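Local coordinates for DUF4785 domain-containing protein (Legionella pneumophila subsp. pneumophila, PDB 4KH9) that is of unknown function but binds calcium ions and folds into three domains rich in beta strand, at residues A[53-56]-A[57-60]; A[116-120]-A[121-125]; A[125-128]-A[129-133]; A[214-217]-A[218-222]. All blocks are in the same frame, centred on the assembly; numbering follows the deposited sequence.

Contact 1. Residues A[53-56]-A[57-60]; sequences ISLE and QLQR
The chain passes from strand 48-54 into helix 55-60 at Ser54, whose O accepts from Leu58 N at 3.1 Å. The helix continues with Gln59 N to Leu55 O at 3.0 Å, and with a weak, longer bond from Arg60 N to Glu56 O. Ser54 sits at the N-cap. Its OG lies between its own backbone N and carbonyl carbon (chi1 69°). This turns OG into the first turn of the helix, where it accepts from Gln57 N at 3.1 Å. Gln57 answers in the opposite direction. Its side chain runs out extended beyond CG, past Ser54 OG, and OE1 accepts from Ser54 N at 2.9 Å, with an N-H...O angle of 156°. Ser54 N lies 23° out of the plane of the Gln57 amide carbonyl. Gln57 OE1 also rests against Ile53, 3.4 Å from its CB. On the buried side, Ile53 CD1 meets Leu58 CG at 3.5 Å, and the two side chains cross at about a right angle. Tyr151 of strand 150-156 touches both. At the outer side, a water donates to Glu56 O and to Gln59 OE1, bridging backbone and side chain. The paired bonds of Ser54 and Gln57 make a capping box, with a serine N-cap and a glutamine three residues on, which closes the strand-to-helix junction of the N-terminal domain.

Contact 2. Residues A[116-120]-A[121-125]; sequences LAITK and HQAML
His121 packs back on Thr119, with Thr119 OG1 near the plane of the imidazole at its edge, 3.8 Å from CD2. The ring carbon CG is anti to the carbonyl carbon of His121 (chi1 -43°), which sets the ring beside the backbone N and on the side of the threonine hydroxyl. His121 N points to that same OG1 through a weak 3.3 Å bond, the bond of an ST turn. OG1 in turn donates to Gln122 O at 3.2 Å, in the carbonyl plane and on a lone pair. Thr119 N reaches the same oxygen at 2.8 Å, nearly along the C=O axis. Gln122 O is thus gripped by the amide and the hydroxyl of one residue.

Lys120 and His121 form a tight, hairpin-like turn at the start of strand 123-126; the backbones meet again at a single bridge between Ile118 and Ala123. Lys120 lies at the corner, with its extended chain leading away. Its backbone is hydrogen-bonded to Ile83.

Ile118 carries the apolar side of the turn. Its CG2 meets Ala123 CB at 4.2 Å, and its CD1 reaches over to Leu125 CB at 4.1 Å. Its CG1 runs close to Met124 O. Ile118 also touches Lys99, and Leu125 touches Leu98 and Ala101 of the same loop; strand 123-126 itself pairs with strand 72-77. Beyond the bridge, Met124 N donates to Ala117 O at 2.9 Å, and Ala117 CB lies 3.3 Å from Met124 O. Met124 is a selenomethionine whose side chain extends away from the turn toward Val72 and Arg74.

Contact 3. Residues A[125-128]-A[129-133]; sequences LQIK and PELGY
Ile127 meets Leu131 across the turn that follows strand 123-126. Its CG2 lies 4.0 Å from both CD1 and CB of Leu131, and the two side chains cross at about a right angle. Ile127 also touches Val73 on the neighbouring strand 72-77. Lys128 comes next and carries most of the contact. Its O accepts from Leu131 N at 3.0 Å, with Leu131 N 49° out of the carbonyl plane, away from a lone pair. Together with the bond from Gly132 N to Pro129 O, this makes two successive i to i+3 bonds over residues 128-132, which wind 129-131 into a short 3-10 segment. Gly132 ends it with a positive phi of 62°. A water lies 2.7 Å from Lys128 O and the same distance from Gly132 O, spanning the mouth of the turn. The Lys128 side chain bends through rotation about CG-CD (chi3 -65°) and runs alongside that of Glu130, pointing the same way. Its NZ reaches Glu130 OE2 at 3.5 Å, a long, weak salt bridge at the surface. NZ has a second weak partner in the carbonyl oxygen of Glu100.

Contact 4. Residues A[214-217]-A[218-222]; sequences TKLK and SNVFE
Thr214 and Glu222 form an antiparallel hydrogen-bonded pair, with two straight bonds of 2.9 Å, Thr214 N to Glu222 O and Glu222 N to Thr214 O; toward the turn, the register slips. There Val220 O accepts from both Leu216 N (2.8 Å) and Lys217 N (3.1 Å). Both N-H groups come from the same face of its carbonyl plane.

Lys215 and Phe221 pair on one face of the hairpin. Lys215 CA stands over the phenyl ring, 4.0 Å from the centroid, as a CH-pi contact. With CG opposite the backbone N (chi1 -166°) and the rest extended, the lysine chain lies across the ring, CG 3.7 Å from Phe221 CZ. Its amino group forms a salt bridge with Asp193 and hydrogen bonds with Val194 O and Asn195 OD1. Phe221 also touches Val194.

Val220, Leu216 and Lys217 meet on the other side. Leu216 CD2 packs on Val220 CG1 at 3.9 Å, the two side chains alongside each other. Lys217 also lies alongside, its CD against Val220 CG2, before its chain bends away. Leu216 CD1 rests near Glu222 OE1, while OE2 of that carboxylate forms a salt bridge with Lys180. At the Thr214-Glu222 pair, a water lies 2.7 Å from Thr214 OG1.

Leu216 and Lys217 facing Val220 make a classic beta bulge. It sits beside the two-residue turn Ser218-Asn219 of a beta hairpin in the central, E-set-like domain. The Phe221 side chain lies about 8 Å from that of Asp196, a residue of a calcium site that holds no ion on this chain in the model.

From the N terminus, contact 1 comes first, where strand 48-54 gives way to helix 55-60. Contact 2 follows later and closes the tight turn that leads into strand 123-126. Contact 3 starts at Leu125, which it shares with contact 2, and closes the turn at the far end of the same strand. These three lie in the N-terminal domain. Strands 48-54 and 123-126 are the two outermost strands of one four-stranded antiparallel sheet, so contact 1 borders one edge and contacts 2 and 3 the other. Contact 4 lies apart in the central domain, its centre about 32 Å from that of contact 1. It closes hairpin 208-217/220-226. The contacts run in series; none encloses or crosses another.

Contact 1. Residues A[53-56]-A[57-60]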
# COMPACT_ATOMS: atom_id res chain seq x y z
N ILE A 53 -3.85 -21.25 -4.64
CA ILE A 53 -3.70 -22.68 -4.83
C ILE A 53 -4.61 -23.14 -5.98
O ILE A 53 -5.65 -22.52 -6.23
CB ILE A 53 -3.97 -23.52 -3.54
CG1 ILE A 53 -5.44 -23.47 -3.14
CG2 ILE A 53 -3.05 -23.12 -2.36
CD1 ILE A 53 -5.89 -24.64 -2.55
N SER A 54 -4.24 -24.22 -6.66
CA SER A 54 -5.05 -24.75 -7.74
C SER A 54 -5.90 -25.89 -7.25
O SER A 54 -5.62 -26.46 -6.20
CB SER A 54 -4.15 -25.22 -8.88
OG SER A 54 -3.43 -26.37 -8.48
N LEU A 55 -6.89 -26.26 -8.05
CA LEU A 55 -7.73 -27.42 -7.80
C LEU A 55 -6.86 -28.71 -7.80
O LEU A 55 -7.08 -29.57 -6.97
CB LEU A 55 -8.82 -27.46 -8.88
CG LEU A 55 -9.91 -28.50 -8.74
CD1 LEU A 55 -10.70 -28.35 -7.41
CD2 LEU A 55 -10.83 -28.45 -9.93
N GLU A 56 -5.80 -28.76 -8.64
CA GLU A 56 -4.84 -29.89 -8.69
C GLU A 56 -4.10 -30.02 -7.35
O GLU A 56 -3.83 -31.13 -6.92
CB GLU A 56 -3.82 -29.73 -9.85
CG GLU A 56 -4.39 -29.89 -11.26
CD GLU A 56 -5.17 -28.72 -11.82
OE1 GLU A 56 -5.22 -27.65 -11.17
OE2 GLU A 56 -5.73 -28.86 -12.93
N GLN A 57 -3.75 -28.91 -6.71
CA GLN A 57 -3.09 -28.95 -5.40
C GLN A 57 -4.09 -29.43 -4.32
O GLN A 57 -3.71 -30.24 -3.47
CB GLN A 57 -2.51 -27.57 -5.04
CG GLN A 57 -1.30 -27.18 -5.94
CD GLN A 57 -0.81 -25.77 -5.72
OE1 GLN A 57 -1.58 -24.84 -5.58
NE2 GLN A 57 0.49 -25.56 -5.78
N LEU A 58 -5.34 -28.96 -4.38
CA LEU A 58 -6.41 -29.38 -3.46
C LEU A 58 -6.66 -30.86 -3.52
O LEU A 58 -6.97 -31.45 -2.50
CB LEU A 58 -7.74 -28.67 -3.73
CG LEU A 58 -8.07 -27.37 -3.03
CD1 LEU A 58 -9.45 -26.86 -3.50
CD2 LEU A 58 -8.06 -27.52 -1.46
N GLN A 59 -6.58 -31.46 -4.72
CA GLN A 59 -6.81 -32.88 -4.91
C GLN A 59 -5.72 -33.68 -4.18
O GLN A 59 -6.02 -34.66 -3.51
CB GLN A 59 -6.83 -33.21 -6.41
CG GLN A 59 -7.36 -34.62 -6.71
CD GLN A 59 -7.14 -35.05 -8.15
OE1 GLN A 59 -6.41 -34.42 -8.93
NE2 GLN A 59 -7.75 -36.16 -8.51
N ARG A 60 -4.45 -33.23 -4.29
CA ARG A 60 -3.31 -33.88 -3.64
C ARG A 60 -3.27 -33.53 -2.14
O ARG A 60 -2.78 -34.32 -1.33
CB ARG A 60 -2.00 -33.45 -4.34
CG ARG A 60 -1.88 -33.99 -5.76
CD ARG A 60 -0.67 -33.43 -6.47
NE ARG A 60 0.41 -34.41 -6.63
CZ ARG A 60 0.69 -35.03 -7.77
NH1 ARG A 60 -0.01 -34.78 -8.87
NH2 ARG A 60 1.69 -35.90 -7.83
O HOH W 1 -3.44 -33.20 -8.73

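Contact 2. Residues A[116-120]-A[121-125]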
# COMPACT_ATOMS: atom_id res chain seq x y z
N LEU A 116 -23.74 -19.11 7.85
CA LEU A 116 -23.50 -20.38 7.16
C LEU A 116 -22.10 -20.25 6.52
O LEU A 116 -21.96 -20.00 5.31
CB LEU A 116 -24.63 -20.68 6.14
CG LEU A 116 -24.84 -22.15 5.71
CD1 LEU A 116 -25.43 -23.00 6.85
CD2 LEU A 116 -25.80 -22.24 4.54
N ALA A 117 -21.06 -20.32 7.38
CA ALA A 117 -19.65 -20.05 7.09
C ALA A 117 -19.00 -21.02 6.09
O ALA A 117 -18.00 -20.64 5.47
CB ALA A 117 -18.86 -20.05 8.39
N ILE A 118 -19.53 -22.24 5.91
CA ILE A 118 -18.97 -23.18 4.94
C ILE A 118 -20.10 -23.56 3.97
O ILE A 118 -21.10 -24.17 4.38
CB ILE A 118 -18.28 -24.42 5.59
CG1 ILE A 118 -17.04 -23.97 6.42
CG2 ILE A 118 -17.89 -25.45 4.51
CD1 ILE A 118 -16.53 -24.96 7.43
N THR A 119 -19.93 -23.16 2.70
CA THR A 119 -20.88 -23.40 1.59
C THR A 119 -20.13 -23.79 0.29
O THR A 119 -18.90 -23.91 0.29
CB THR A 119 -21.76 -22.15 1.34
OG1 THR A 119 -20.93 -21.05 0.92
CG2 THR A 119 -22.63 -21.78 2.53
N LYS A 120 -20.88 -23.92 -0.82
CA LYS A 120 -20.34 -24.21 -2.15
C LYS A 120 -19.71 -22.94 -2.75
O LYS A 120 -18.93 -23.05 -3.69
CB LYS A 120 -21.44 -24.75 -3.09
CG LYS A 120 -22.25 -25.93 -2.54
CD LYS A 120 -23.43 -26.28 -3.44
CE LYS A 120 -24.23 -27.44 -2.91
NZ LYS A 120 -25.41 -27.75 -3.77
N HIS A 121 -20.03 -21.75 -2.20
CA HIS A 121 -19.53 -20.46 -2.69
C HIS A 121 -18.26 -20.01 -1.97
O HIS A 121 -17.40 -19.38 -2.60
CB HIS A 121 -20.61 -19.37 -2.52
CG HIS A 121 -21.99 -19.83 -2.89
ND1 HIS A 121 -22.38 -19.94 -4.22
CD2 HIS A 121 -23.01 -20.24 -2.10
CE1 HIS A 121 -23.63 -20.38 -4.19
NE2 HIS A 121 -24.05 -20.58 -2.94
N GLN A 122 -18.16 -20.27 -0.66
CA GLN A 122 -17.04 -19.87 0.22
C GLN A 122 -16.93 -20.83 1.42
O GLN A 122 -17.91 -21.51 1.75
CB GLN A 122 -17.26 -18.43 0.71
CG GLN A 122 -16.03 -17.76 1.30
CD GLN A 122 -16.33 -16.38 1.82
OE1 GLN A 122 -16.83 -15.50 1.10
NE2 GLN A 122 -16.00 -16.14 3.08
N ALA A 123 -15.74 -20.89 2.06
CA ALA A 123 -15.50 -21.67 3.27
C ALA A 123 -14.60 -20.89 4.22
O ALA A 123 -13.49 -20.52 3.86
CB ALA A 123 -14.89 -23.02 2.94
N MSE A 124 -15.12 -20.60 5.42
CA MSE A 124 -14.38 -19.90 6.47
C MSE A 124 -14.62 -20.61 7.80
O MSE A 124 -15.75 -20.98 8.10
CB MSE A 124 -14.75 -18.42 6.56
CG MSE A 124 -13.88 -17.63 7.57
SE MSE A 124 -14.20 -15.72 7.50
CE MSE A 124 -12.76 -15.00 8.61
N LEU A 125 -13.57 -20.77 8.61
CA LEU A 125 -13.71 -21.43 9.89
C LEU A 125 -12.61 -21.06 10.83
O LEU A 125 -11.49 -20.73 10.44
CB LEU A 125 -13.75 -22.99 9.75
CG LEU A 125 -12.42 -23.73 9.56
CD1 LEU A 125 -12.48 -25.13 10.15
CD2 LEU A 125 -11.97 -23.75 8.07

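Contact 3. Residues A[125-128]-A[129-133]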
# COMPACT_ATOMS: atom_id res chain seq x y z
N LEU A 125 -13.57 -20.77 8.61
CA LEU A 125 -13.71 -21.43 9.89
C LEU A 125 -12.61 -21.06 10.83
O LEU A 125 -11.49 -20.73 10.44
CB LEU A 125 -13.75 -22.99 9.75
CG LEU A 125 -12.42 -23.73 9.56
CD1 LEU A 125 -12.48 -25.13 10.15
CD2 LEU A 125 -11.97 -23.75 8.07
N GLN A 126 -12.92 -21.20 12.11
CA GLN A 126 -11.89 -21.10 13.12
C GLN A 126 -11.69 -22.53 13.62
O GLN A 126 -12.66 -23.18 14.00
CB GLN A 126 -12.25 -20.11 14.23
CG GLN A 126 -11.11 -20.00 15.24
CD GLN A 126 -11.34 -18.93 16.28
OE1 GLN A 126 -12.46 -18.72 16.79
NE2 GLN A 126 -10.26 -18.28 16.66
N ILE A 127 -10.45 -22.99 13.61
CA ILE A 127 -10.13 -24.36 14.02
C ILE A 127 -10.37 -24.49 15.52
O ILE A 127 -9.91 -23.62 16.28
CB ILE A 127 -8.69 -24.78 13.61
CG1 ILE A 127 -8.47 -24.60 12.10
CG2 ILE A 127 -8.42 -26.25 14.04
CD1 ILE A 127 -6.98 -24.77 11.64
N LYS A 128 -11.10 -25.56 15.94
CA LYS A 128 -11.35 -25.81 17.37
C LYS A 128 -10.02 -25.91 18.14
O LYS A 128 -9.12 -26.62 17.67
CB LYS A 128 -12.16 -27.10 17.58
CG LYS A 128 -13.57 -27.04 17.07
CD LYS A 128 -14.32 -28.34 17.40
CE LYS A 128 -13.79 -29.58 16.71
NZ LYS A 128 -14.66 -30.75 17.04
N PRO A 129 -9.89 -25.21 19.30
CA PRO A 129 -8.63 -25.24 20.06
C PRO A 129 -8.20 -26.66 20.47
O PRO A 129 -7.01 -26.88 20.64
CB PRO A 129 -8.95 -24.38 21.30
CG PRO A 129 -9.96 -23.38 20.79
CD PRO A 129 -10.85 -24.28 19.95
N GLU A 130 -9.14 -27.61 20.56
CA GLU A 130 -8.88 -29.00 20.95
C GLU A 130 -8.12 -29.75 19.87
O GLU A 130 -7.47 -30.74 20.19
CB GLU A 130 -10.19 -29.74 21.31
CG GLU A 130 -11.08 -30.09 20.14
CD GLU A 130 -12.48 -30.54 20.52
OE1 GLU A 130 -13.13 -29.84 21.33
OE2 GLU A 130 -12.96 -31.54 19.94
N LEU A 131 -8.21 -29.31 18.60
CA LEU A 131 -7.43 -29.93 17.52
C LEU A 131 -5.98 -29.42 17.55
O LEU A 131 -5.17 -29.88 16.76
CB LEU A 131 -8.08 -29.69 16.15
CG LEU A 131 -9.51 -30.26 15.98
CD1 LEU A 131 -10.07 -29.89 14.63
CD2 LEU A 131 -9.54 -31.81 16.21
N GLY A 132 -5.67 -28.48 18.44
CA GLY A 132 -4.33 -27.91 18.61
C GLY A 132 -3.77 -27.17 17.40
O GLY A 132 -4.48 -26.43 16.72
N TYR A 133 -2.46 -27.37 17.13
CA TYR A 133 -1.80 -26.68 16.03
C TYR A 133 -0.77 -27.55 15.36
O TYR A 133 -0.42 -28.60 15.88
CB TYR A 133 -1.15 -25.37 16.51
CG TYR A 133 -0.10 -25.58 17.58
CD1 TYR A 133 -0.45 -25.62 18.93
CD2 TYR A 133 1.25 -25.69 17.25
CE1 TYR A 133 0.52 -25.81 19.92
CE2 TYR A 133 2.22 -25.89 18.22
CZ TYR A 133 1.85 -25.93 19.56
OH TYR A 133 2.82 -26.09 20.52
O HOH W 2 -6.86 -25.27 17.15

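Contact 4. Residues A[214-217]-A[218-222]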
# COMPACT_ATOMS: atom_id res chain seq x y z
N THR A 214 18.76 -9.14 0.02
CA THR A 214 20.02 -9.42 0.72
C THR A 214 19.68 -9.76 2.13
O THR A 214 18.87 -9.10 2.72
CB THR A 214 21.05 -8.25 0.64
OG1 THR A 214 20.44 -7.06 1.13
CG2 THR A 214 21.57 -7.99 -0.77
N LYS A 215 20.31 -10.80 2.67
CA LYS A 215 20.16 -11.23 4.04
C LYS A 215 20.98 -10.31 4.94
O LYS A 215 22.21 -10.19 4.76
CB LYS A 215 20.60 -12.70 4.17
CG LYS A 215 20.16 -13.34 5.49
CD LYS A 215 20.26 -14.84 5.42
CE LYS A 215 19.96 -15.46 6.77
NZ LYS A 215 19.93 -16.95 6.68
N LEU A 216 20.33 -9.64 5.89
CA LEU A 216 21.02 -8.71 6.81
C LEU A 216 21.37 -9.42 8.14
O LEU A 216 22.47 -9.25 8.66
CB LEU A 216 20.16 -7.46 7.05
CG LEU A 216 20.75 -6.35 7.92
CD1 LEU A 216 21.83 -5.55 7.16
CD2 LEU A 216 19.67 -5.40 8.42
N LYS A 217 20.43 -10.22 8.65
CA LYS A 217 20.50 -11.03 9.88
C LYS A 217 19.87 -12.38 9.60
O LYS A 217 19.25 -12.54 8.56
CB LYS A 217 19.76 -10.33 11.05
CG LYS A 217 20.38 -9.03 11.54
CD LYS A 217 19.55 -8.35 12.64
CE LYS A 217 19.26 -9.18 13.89
NZ LYS A 217 20.48 -9.72 14.54
N SER A 218 19.97 -13.33 10.54
CA SER A 218 19.33 -14.64 10.38
C SER A 218 17.81 -14.49 10.11
O SER A 218 17.26 -15.26 9.33
CB SER A 218 19.55 -15.51 11.61
OG SER A 218 18.95 -14.94 12.77
N ASN A 219 17.16 -13.46 10.70
CA ASN A 219 15.72 -13.25 10.55
C ASN A 219 15.35 -11.92 9.84
O ASN A 219 14.18 -11.54 9.86
CB ASN A 219 15.05 -13.28 11.94
CG ASN A 219 15.43 -12.09 12.80
OD1 ASN A 219 16.59 -11.64 12.83
ND2 ASN A 219 14.44 -11.49 13.43
N VAL A 220 16.33 -11.17 9.30
CA VAL A 220 16.06 -9.88 8.66
C VAL A 220 16.64 -9.86 7.23
O VAL A 220 17.81 -10.23 7.00
CB VAL A 220 16.63 -8.70 9.51
CG1 VAL A 220 16.34 -7.35 8.87
CG2 VAL A 220 16.11 -8.74 10.95
N PHE A 221 15.82 -9.36 6.29
CA PHE A 221 16.16 -9.18 4.89
C PHE A 221 15.90 -7.76 4.46
O PHE A 221 14.93 -7.15 4.90
CB PHE A 221 15.35 -10.13 3.98
CG PHE A 221 15.93 -11.53 3.89
CD1 PHE A 221 15.78 -12.43 4.95
CD2 PHE A 221 16.64 -11.93 2.78
CE1 PHE A 221 16.34 -13.71 4.88
CE2 PHE A 221 17.18 -13.22 2.70
CZ PHE A 221 17.03 -14.10 3.75
N GLU A 222 16.75 -7.26 3.55
CA GLU A 222 16.53 -5.97 2.89
C GLU A 222 16.28 -6.23 1.43
O GLU A 222 16.88 -7.13 0.86
CB GLU A 222 17.71 -5.02 3.10
CG GLU A 222 17.82 -4.49 4.52
CD GLU A 222 19.03 -3.62 4.78
OE1 GLU A 222 20.15 -4.03 4.39
OE2 GLU A 222 18.87 -2.56 5.42
O HOH W 3 19.34 -5.20 -0.48